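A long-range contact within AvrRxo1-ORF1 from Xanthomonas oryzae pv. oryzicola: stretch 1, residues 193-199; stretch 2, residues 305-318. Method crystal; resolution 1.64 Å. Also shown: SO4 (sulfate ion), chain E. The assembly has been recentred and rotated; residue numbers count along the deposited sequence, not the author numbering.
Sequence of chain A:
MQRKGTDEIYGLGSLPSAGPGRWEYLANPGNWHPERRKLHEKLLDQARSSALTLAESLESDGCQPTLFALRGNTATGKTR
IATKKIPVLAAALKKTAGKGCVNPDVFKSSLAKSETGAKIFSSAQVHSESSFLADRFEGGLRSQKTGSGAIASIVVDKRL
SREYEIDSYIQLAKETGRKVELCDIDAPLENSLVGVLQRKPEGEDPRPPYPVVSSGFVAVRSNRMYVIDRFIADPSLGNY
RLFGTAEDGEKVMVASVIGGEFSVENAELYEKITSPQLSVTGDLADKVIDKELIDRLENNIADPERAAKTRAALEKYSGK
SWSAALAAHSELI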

ATOM      1  N   LEU A 193      -8.426  10.219 -12.052  1.00 13.96           N
ATOM      2  CA  LEU A 193      -9.627   9.656 -12.660  1.00 14.64           C
ATOM      3  C   LEU A 193     -10.803  10.612 -12.483  1.00 15.53           C
ATOM      4  O   LEU A 193     -11.529  10.904 -13.443  1.00 16.81           O
ATOM      5  N   VAL A 194     -10.980  11.133 -11.273  1.00 16.12           N
ATOM      6  CA  VAL A 194     -12.105  12.059 -11.089  1.00 17.04           C
ATOM      7  C   VAL A 194     -11.827  13.389 -11.784  1.00 18.88           C
ATOM      8  O   VAL A 194     -12.744  14.048 -12.266  1.00 19.04           O
ATOM      9  N   GLY A 195     -10.553  13.759 -11.881  1.00 17.32           N
ATOM     10  CA  GLY A 195     -10.169  14.936 -12.637  1.00 17.80           C
ATOM     11  C   GLY A 195     -10.578  14.846 -14.102  1.00 17.86           C
ATOM     12  O   GLY A 195     -11.034  15.820 -14.696  1.00 18.54           O
ATOM     13  N   VAL A 196     -10.400  13.669 -14.692  1.00 16.92           N
ATOM     14  CA  VAL A 196     -10.781  13.450 -16.078  1.00 14.16           C
ATOM     15  C   VAL A 196     -12.307  13.513 -16.235  1.00 15.95           C
ATOM     16  O   VAL A 196     -12.813  14.132 -17.173  1.00 18.32           O
ATOM     17  N   LEU A 197     -13.029  12.883 -15.316  1.00 16.90           N
ATOM     18  CA  LEU A 197     -14.498  12.904 -15.392  1.00 16.89           C
ATOM     19  C   LEU A 197     -15.072  14.306 -15.248  1.00 19.85           C
ATOM     20  O   LEU A 197     -16.164  14.573 -15.758  1.00 23.09           O
ATOM     21  N   GLN A 198     -14.349  15.201 -14.567  1.00 17.85           N
ATOM     22  CA  GLN A 198     -14.788  16.592 -14.411  1.00 22.24           C
ATOM     23  C   GLN A 198     -14.554  17.451 -15.639  1.00 23.53           C
ATOM     24  O   GLN A 198     -15.171  18.512 -15.780  1.00 26.48           O
ATOM     25  N   ARG A 199     -13.659  17.015 -16.521  1.00 21.16           N
ATOM     26  CA  ARG A 199     -13.385  17.787 -17.728  1.00 20.36           C
ATOM     27  C   ARG A 199     -14.564  17.669 -18.671  1.00 22.11           C
ATOM     28  O   ARG A 199     -14.964  16.571 -19.028  1.00 24.08           O
ATOM     29  N   GLU A 305     -16.931  24.790  -4.395  1.00 27.57           N
ATOM     30  CA  GLU A 305     -17.034  24.661  -5.845  1.00 28.36           C
ATOM     31  C   GLU A 305     -16.427  23.348  -6.333  1.00 25.12           C
ATOM     32  O   GLU A 305     -17.026  22.650  -7.154  1.00 25.16           O
ATOM     33  N   ARG A 306     -15.235  23.028  -5.836  1.00 27.18           N
ATOM     34  CA  ARG A 306     -14.561  21.782  -6.204  1.00 29.49           C
ATOM     35  C   ARG A 306     -15.376  20.568  -5.762  1.00 26.70           C
ATOM     36  O   ARG A 306     -15.515  19.602  -6.510  1.00 25.73           O
ATOM     37  N   ALA A 307     -15.933  20.625  -4.558  1.00 24.32           N
ATOM     38  CA  ALA A 307     -16.711  19.505  -4.057  1.00 23.87           C
ATOM     39  C   ALA A 307     -17.944  19.286  -4.930  1.00 21.97           C
ATOM     40  O   ALA A 307     -18.261  18.159  -5.295  1.00 22.27           O
ATOM     41  N   ALA A 308     -18.640  20.373  -5.264  1.00 21.45           N
ATOM     42  CA  ALA A 308     -19.838  20.279  -6.098  1.00 21.54           C
ATOM     43  C   ALA A 308     -19.543  19.724  -7.483  1.00 21.71           C
ATOM     44  O   ALA A 308     -20.278  18.889  -7.996  1.00 22.34           O
ATOM     45  N   LYS A 309     -18.452  20.184  -8.086  1.00 24.49           N
ATOM     46  CA  LYS A 309     -18.093  19.723  -9.421  1.00 23.74           C
ATOM     47  C   LYS A 309     -17.637  18.272  -9.421  1.00 20.70           C
ATOM     48  O   LYS A 309     -17.928  17.530 -10.350  1.00 21.68           O
ATOM     49  N   THR A 310     -16.932  17.871  -8.374  1.00 21.38           N
ATOM     50  CA  THR A 310     -16.479  16.489  -8.248  1.00 21.13           C
ATOM     51  C   THR A 310     -17.700  15.596  -8.146  1.00 22.09           C
ATOM     52  O   THR A 310     -17.822  14.593  -8.842  1.00 21.14           O
ATOM     53  N   ARG A 311     -18.626  16.009  -7.290  1.00 22.60           N
ATOM     54  CA  ARG A 311     -19.863  15.290  -7.043  1.00 25.29           C
ATOM     55  C   ARG A 311     -20.669  15.103  -8.319  1.00 21.59           C
ATOM     56  O   ARG A 311     -21.078  13.996  -8.658  1.00 24.60           O
ATOM     57  N   ALA A 312     -20.877  16.194  -9.043  1.00 20.95           N
ATOM     58  CA  ALA A 312     -21.666  16.138 -10.267  1.00 24.08           C
ATOM     59  C   ALA A 312     -21.046  15.257 -11.344  1.00 24.28           C
ATOM     60  O   ALA A 312     -21.749  14.542 -12.057  1.00 25.60           O
ATOM     61  N   ALA A 313     -19.722  15.312 -11.469  1.00 21.48           N
ATOM     62  CA  ALA A 313     -19.040  14.493 -12.466  1.00 25.84           C
ATOM     63  C   ALA A 313     -19.189  13.002 -12.164  1.00 24.21           C
ATOM     64  O   ALA A 313     -19.375  12.200 -13.075  1.00 28.52           O
ATOM     65  N   LEU A 314     -19.079  12.638 -10.889  1.00 21.94           N
ATOM     66  CA  LEU A 314     -19.168  11.244 -10.472  1.00 21.92           C
ATOM     67  C   LEU A 314     -20.592  10.716 -10.581  1.00 24.36           C
ATOM     68  O   LEU A 314     -20.800   9.588 -11.011  1.00 26.13           O
ATOM     69  N   GLU A 315     -21.566  11.532 -10.191  1.00 24.91           N
ATOM     70  CA  GLU A 315     -22.962  11.082 -10.189  1.00 30.23           C
ATOM     71  C   GLU A 315     -23.434  10.714 -11.593  1.00 30.51           C
ATOM     72  O   GLU A 315     -24.251   9.799 -11.758  1.00 29.92           O
ATOM     73  N   LYS A 316     -22.892  11.398 -12.598  1.00 27.59           N
ATOM     74  CA  LYS A 316     -23.223  11.117 -13.991  1.00 27.30           C
ATOM     75  C   LYS A 316     -22.883   9.679 -14.376  1.00 32.30           C
ATOM     76  O   LYS A 316     -23.502   9.104 -15.273  1.00 32.65           O
ATOM     77  N   TYR A 317     -21.914   9.095 -13.667  1.00 26.32           N
ATOM     78  CA  TYR A 317     -21.467   7.740 -13.939  1.00 26.84           C
ATOM     79  C   TYR A 317     -21.683   6.808 -12.749  1.00 29.06           C
ATOM     80  O   TYR A 317     -21.012   5.786 -12.616  1.00 27.07           O
ATOM     81  N   SER A 318     -22.645   7.149 -11.898  1.00 27.11           N
ATOM     82  CA  SER A 318     -22.975   6.313 -10.748  1.00 28.30           C
ATOM     83  C   SER A 318     -23.346   4.900 -11.216  1.00 29.63           C
ATOM     84  O   SER A 318     -24.075   4.741 -12.198  1.00 30.27           O
TER

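Two helices cross nearly at right angles (84°), their axes 8.7 Å apart at closest approach, and the contact is mostly apolar. Along stretch 2, Glu305 lies out of reach of the other helix and forms a very short salt bridge with Lys309, Lys309 NZ to Glu305 OE1 at 2.3 Å. Lys309 (m, then t throughout) leads its charged end away from stretch 1, leaving its CB beside the side chain of Gln198. Thr310 (m) turns OG1 back to its own helix, donating to Arg306 O at 2.8 Å, while its methyl CG2 meets Val194 CG2 at 3.6 Å; Val194 is in the p rotamer. Ala313 points toward stretch 1 at the closest backbone pairing, its CA 5.1 Å from Gln198 CA. Ala313 CB sits 3.5 Å from Leu197 O and 3.6 Å from Gln198 CG. A water beside it donates to both Leu197 O (2.7 Å) and Ala313 O (3.1 Å), bridging the backbones. Leu314 (m, t) starts sideways but brings its end in, with CG 3.7 Å from Val194 CG2 and CD2 4.1 Å from Leu197 CD1. Within the type I turn from Glu315 to Ser318, Tyr317 (m) points toward stretch 1, where Leu197 (m, t) brings CD2 to 4.1 Å from Tyr317 CE2, oblique to the ring. Arg199 points away and binds sulfate, NH1 to O4 at 2.9 Å.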

ATOM      1  CB  LEU A 193      -9.946   8.276 -12.063  1.00 14.21           C
ATOM      2  CG  LEU A 193      -8.875   7.188 -12.266  1.00 15.65           C
ATOM      3  CD1 LEU A 193      -9.223   5.911 -11.470  1.00 17.74           C
ATOM      4  CD2 LEU A 193      -8.692   6.833 -13.731  1.00 18.06           C
ATOM      5  CB  VAL A 194     -12.529  12.230  -9.622  1.00 23.91           C
ATOM      6  CG1 VAL A 194     -11.558  13.080  -8.889  1.00 20.83           C
ATOM      7  CG2 VAL A 194     -13.937  12.839  -9.549  1.00 25.85           C
ATOM      8  CB  VAL A 196     -10.230  12.124 -16.600  1.00 14.89           C
ATOM      9  CG1 VAL A 196     -10.852  11.786 -17.959  1.00 16.75           C
ATOM     10  CG2 VAL A 196      -8.711  12.235 -16.745  1.00 17.18           C
ATOM     11  CB  LEU A 197     -15.129  11.964 -14.350  1.00 18.95           C
ATOM     12  CG  LEU A 197     -14.883  10.463 -14.549  1.00 18.33           C
ATOM     13  CD1 LEU A 197     -15.630   9.652 -13.497  1.00 19.95           C
ATOM     14  CD2 LEU A 197     -15.289   9.986 -15.954  1.00 20.02           C
ATOM     15  CB  GLN A 198     -14.079  17.257 -13.231  1.00 23.97           C
ATOM     16  CG  GLN A 198     -14.563  16.763 -11.895  1.00 26.18           C
ATOM     17  CD  GLN A 198     -13.749  17.310 -10.749  1.00 27.52           C
ATOM     18  OE1 GLN A 198     -12.908  16.610 -10.184  1.00 32.38           O
ATOM     19  NE2 GLN A 198     -13.990  18.567 -10.397  1.00 29.59           N
ATOM     20  CB  ARG A 199     -12.106  17.288 -18.412  1.00 20.75           C
ATOM     21  CG  ARG A 199     -10.872  17.619 -17.612  1.00 19.77           C
ATOM     22  CD  ARG A 199      -9.632  16.975 -18.203  1.00 19.59           C
ATOM     23  NE  ARG A 199      -8.446  17.493 -17.544  1.00 20.97           N
ATOM     24  CZ  ARG A 199      -7.203  17.204 -17.904  1.00 21.81           C
ATOM     25  NH1 ARG A 199      -6.987  16.393 -18.924  1.00 23.94           N
ATOM     26  NH2 ARG A 199      -6.188  17.740 -17.235  1.00 22.16           N
ATOM     27  CB  GLU A 305     -16.340  25.829  -6.551  1.00 34.59           C
ATOM     28  CG  GLU A 305     -16.293  25.671  -8.070  1.00 37.19           C
ATOM     29  CD  GLU A 305     -15.282  26.583  -8.745  1.00 40.57           C
ATOM     30  OE1 GLU A 305     -15.430  26.829  -9.961  1.00 42.92           O
ATOM     31  OE2 GLU A 305     -14.336  27.048  -8.070  1.00 45.10           O
ATOM     32  CB  ARG A 306     -13.141  21.737  -5.612  1.00 30.97           C
ATOM     33  CG  ARG A 306     -12.042  22.201  -6.581  1.00 40.73           C
ATOM     34  CD  ARG A 306     -10.862  22.919  -5.892  1.00 44.88           C
ATOM     35  NE  ARG A 306     -10.255  22.152  -4.800  1.00 47.87           N
ATOM     36  CZ  ARG A 306      -9.000  22.304  -4.378  1.00 50.81           C
ATOM     37  NH1 ARG A 306      -8.192  23.185  -4.960  1.00 52.07           N
ATOM     38  NH2 ARG A 306      -8.542  21.565  -3.376  1.00 47.01           N
ATOM     39  CB  ALA A 307     -17.106  19.739  -2.596  1.00 23.89           C
ATOM     40  CB  ALA A 308     -20.509  21.641  -6.215  1.00 21.40           C
ATOM     41  CB  LYS A 309     -17.012  20.637 -10.020  1.00 25.98           C
ATOM     42  CG  LYS A 309     -17.528  22.038 -10.299  1.00 27.86           C
ATOM     43  CD  LYS A 309     -16.417  22.974 -10.773  1.00 31.16           C
ATOM     44  CE  LYS A 309     -17.007  24.296 -11.250  1.00 38.48           C
ATOM     45  NZ  LYS A 309     -15.962  25.295 -11.624  1.00 41.24           N
ATOM     46  CB  THR A 310     -15.604  16.315  -6.997  1.00 22.12           C
ATOM     47  OG1 THR A 310     -14.424  17.125  -7.133  1.00 26.37           O
ATOM     48  CG2 THR A 310     -15.218  14.861  -6.801  1.00 22.27           C
ATOM     49  CB  ARG A 311     -20.673  16.100  -6.027  1.00 26.07           C
ATOM     50  CG  ARG A 311     -21.978  15.525  -5.629  1.00 30.52           C
ATOM     51  CD  ARG A 311     -22.370  16.085  -4.274  1.00 28.27           C
ATOM     52  NE  ARG A 311     -22.920  17.444  -4.306  1.00 30.88           N
ATOM     53  CZ  ARG A 311     -22.354  18.522  -3.753  1.00 28.50           C
ATOM     54  NH1 ARG A 311     -21.185  18.445  -3.124  1.00 27.39           N
ATOM     55  NH2 ARG A 311     -22.967  19.697  -3.829  1.00 29.16           N
ATOM     56  CB  ALA A 312     -21.904  17.529 -10.790  1.00 26.03           C
ATOM     57  CB  ALA A 313     -17.585  14.878 -12.546  1.00 23.30           C
ATOM     58  CB  LEU A 314     -18.662  11.072  -9.042  1.00 22.38           C
ATOM     59  CG  LEU A 314     -17.157  11.265  -8.834  1.00 22.88           C
ATOM     60  CD1 LEU A 314     -16.790  11.311  -7.359  1.00 24.98           C
ATOM     61  CD2 LEU A 314     -16.419  10.132  -9.516  1.00 27.37           C
ATOM     62  CB  GLU A 315     -23.887  12.137  -9.563  1.00 27.19           C
ATOM     63  CG  GLU A 315     -23.669  12.389  -8.070  1.00 31.38           C
ATOM     64  CD  GLU A 315     -24.262  11.307  -7.176  1.00 37.72           C
ATOM     65  OE1 GLU A 315     -24.868  10.349  -7.706  1.00 39.85           O
ATOM     66  OE2 GLU A 315     -24.128  11.420  -5.935  1.00 40.84           O
ATOM     67  CB  LYS A 316     -22.534  12.125 -14.921  1.00 33.12           C
ATOM     68  CG  LYS A 316     -23.008  13.555 -14.684  1.00 36.09           C
ATOM     69  CD  LYS A 316     -22.364  14.601 -15.596  1.00 36.51           C
ATOM     70  CE  LYS A 316     -22.893  16.004 -15.247  1.00 40.12           C
ATOM     71  NZ  LYS A 316     -22.190  17.116 -15.968  1.00 40.81           N
ATOM     72  CB  TYR A 317     -19.998   7.760 -14.394  1.00 27.45           C
ATOM     73  CG  TYR A 317     -19.828   8.563 -15.662  1.00 25.77           C
ATOM     74  CD1 TYR A 317     -20.139   8.006 -16.896  1.00 29.22           C
ATOM     75  CD2 TYR A 317     -19.412   9.888 -15.623  1.00 25.12           C
ATOM     76  CE1 TYR A 317     -20.013   8.733 -18.057  1.00 28.83           C
ATOM     77  CE2 TYR A 317     -19.283  10.627 -16.789  1.00 27.72           C
ATOM     78  CZ  TYR A 317     -19.584  10.037 -18.000  1.00 26.83           C
ATOM     79  OH  TYR A 317     -19.470  10.761 -19.163  1.00 29.28           O
ATOM     80  CB  SER A 318     -24.129   6.935  -9.960  1.00 32.64           C
ATOM     81  OG  SER A 318     -24.128   6.488  -8.615  1.00 41.84           O
TER
HETATM   82  S   SO4 E 503      -3.158  16.945 -18.916  1.00 26.54           S
HETATM   83  O1  SO4 E 503      -3.629  18.331 -18.952  1.00 33.79           O
HETATM   84  O2  SO4 E 503      -2.731  16.662 -17.548  1.00 30.97           O
HETATM   85  O3  SO4 E 503      -2.006  16.844 -19.814  1.00 36.60           O
HETATM   86  O4  SO4 E 503      -4.187  16.026 -19.394  1.00 27.02           O
HETATM   87  O   HOH W   1     -18.610  13.471 -15.750  1.00 31.52           O